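Local coordinates for lamina-associated polypeptide 2 isoforms alpha/zeta (Mus musculus, PDB 2V0X), which forms a homodimer through its coiled-coil alpha-specific domain and serves as a component of the nuclear lamina, probably linking lamin A and chromatin, at the interface of chains A and B. Coordinates in Å, arbitrary orientation; residue numbers count along the deposited sequence, not the author numbering. Chains: chain A/B, Lamina-associated polypeptide 2 isoforms alpha/zeta.

The interface of chains A and B. Residues chain A 74-75, 77, 107, 111; chain B 191, 195, 219.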
loop_
_atom_site.group_PDB
_atom_site.type_symbol
_atom_site.label_atom_id
_atom_site.label_comp_id
_atom_site.label_asym_id
_atom_site.label_seq_id
_atom_site.Cartn_x
_atom_site.Cartn_y
_atom_site.Cartn_z
ATOM N N VAL A 74 -0.380 -11.334 8.899
ATOM C CA VAL A 74 1.058 -11.436 8.760
ATOM C C VAL A 74 1.362 -12.939 8.810
ATOM O O VAL A 74 1.008 -13.621 9.777
ATOM C CB VAL A 74 1.749 -10.684 9.925
ATOM C CG1 VAL A 74 3.260 -10.859 9.860
ATOM C CG2 VAL A 74 1.378 -9.213 9.866
ATOM N N PRO A 75 1.974 -13.480 7.747
ATOM C CA PRO A 75 2.274 -14.916 7.745
ATOM C C PRO A 75 3.261 -15.320 8.844
ATOM O O PRO A 75 4.230 -14.614 9.135
ATOM C CB PRO A 75 2.811 -15.156 6.342
ATOM C CG PRO A 75 3.505 -13.869 6.031
ATOM C CD PRO A 75 2.554 -12.816 6.571
ATOM N N VAL A 77 5.970 -17.908 10.888
ATOM C CA VAL A 77 7.134 -18.710 10.539
ATOM C C VAL A 77 6.727 -20.159 10.839
ATOM O O VAL A 77 6.407 -20.494 11.971
ATOM C CB VAL A 77 8.389 -18.293 11.365
ATOM C CG1 VAL A 77 9.612 -19.122 10.942
ATOM C CG2 VAL A 77 8.669 -16.817 11.174
ATOM N N ASP A 107 12.742 -8.071 11.551
ATOM C CA ASP A 107 11.517 -8.859 11.448
ATOM C C ASP A 107 10.306 -7.971 11.714
ATOM O O ASP A 107 9.314 -8.042 11.012
ATOM C CB ASP A 107 11.501 -10.021 12.443
ATOM C CG ASP A 107 10.365 -10.989 12.169
ATOM O OD1 ASP A 107 10.207 -11.417 10.997
ATOM O OD2 ASP A 107 9.617 -11.306 13.120
ATOM N N CYS A 111 7.325 -7.134 9.174
ATOM C CA CYS A 111 5.978 -7.513 9.601
ATOM C C CYS A 111 5.024 -6.319 9.479
ATOM O O CYS A 111 3.937 -6.440 8.924
ATOM C CB CYS A 111 6.011 -8.064 11.037
ATOM S SG CYS A 111 6.577 -9.805 11.115
ATOM N N ARG B 191 11.604 -11.692 4.829
ATOM C CA ARG B 191 11.510 -12.544 6.012
ATOM C C ARG B 191 11.940 -13.984 5.771
ATOM O O ARG B 191 12.412 -14.641 6.698
ATOM C CB ARG B 191 10.106 -12.474 6.649
ATOM C CG ARG B 191 9.769 -11.087 7.221
ATOM C CD ARG B 191 8.337 -11.008 7.752
ATOM N NE ARG B 191 8.121 -11.847 8.928
ATOM C CZ ARG B 191 7.127 -12.720 9.059
ATOM N NH1 ARG B 191 6.250 -12.884 8.080
ATOM N NH2 ARG B 191 6.982 -13.400 10.192
ATOM N N TRP B 195 14.657 -15.567 8.259
ATOM C CA TRP B 195 14.406 -16.751 9.070
ATOM C C TRP B 195 15.183 -18.007 8.677
ATOM O O TRP B 195 15.384 -18.886 9.513
ATOM C CB TRP B 195 12.903 -17.043 9.174
ATOM C CG TRP B 195 12.241 -16.095 10.099
ATOM C CD1 TRP B 195 11.632 -14.910 9.764
ATOM C CD2 TRP B 195 12.214 -16.169 11.534
ATOM N NE1 TRP B 195 11.247 -14.244 10.899
ATOM C CE2 TRP B 195 11.588 -14.990 11.998
ATOM C CE3 TRP B 195 12.661 -17.111 12.467
ATOM C CZ2 TRP B 195 11.400 -14.722 13.359
ATOM C CZ3 TRP B 195 12.476 -16.852 13.823
ATOM C CH2 TRP B 195 11.849 -15.665 14.261
ATOM N N LEU B 219 4.961 -18.307 6.112
ATOM C CA LEU B 219 6.071 -17.865 5.266
ATOM C C LEU B 219 6.432 -18.890 4.185
ATOM O O LEU B 219 6.684 -18.534 3.035
ATOM C CB LEU B 219 7.275 -17.594 6.168
ATOM C CG LEU B 219 8.135 -16.336 6.063
ATOM C CD1 LEU B 219 7.281 -15.083 5.955
ATOM C CD2 LEU B 219 9.044 -16.291 7.292
HETATM O O HOH W 1 8.022 -13.137 12.634
#
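B:Arg191, on helix 152-196, reaches across the two-fold symmetric homodimer interface of the LAP2alpha dimerization domain, tying its helix to A:Asp107 of helix 100-146 and to the loop carbonyl of A:Pro75. From CB the chain first runs extended through CG of B:Arg191, which passes 3.8 Å from A:Asp107 OD1; CD keeps near the same oxygen and also comes within loose contact of A:Cys111 SG. A bend at chi3 (67°) turns the guanidinium towards both acceptors. B:Arg191 NE donates to carboxylate oxygen OD1 of A:Asp107 at 3.0 Å, in a nearly straight salt-bridged hydrogen bond (171° at H), on the syn side but tilted out of the carboxylate plane. A:Cys111 SG lies over one guanidinium face, 3.2 Å above its plane and displaced towards the rim, nearer NE than CZ. At the tip, NH1 and NH2 converge end-on on A:Pro75 O: the B:Arg191 NH1 bond, 2.9 Å, is shorter and straighter, the NH2 bond longer and more bent.

A:Asp107 OD1 also accepts from the indole NE1 of B:Trp195 at 3.0 Å. This donor stands above the carboxylate plane, on the opposite face from NE, and the ring is turned 79° from the carboxylate; gripped by two donors, the oxygen is probably stabilised as an anion. A:Val77 lays CG2 over the B:Trp195 indole face, 3.5 Å from the five-membered ring centroid, adding apolar packing. Water 1 joins A:Asp107 OD2 to B:Arg191 NH2, its oxygen 2.7 Å from that NH2.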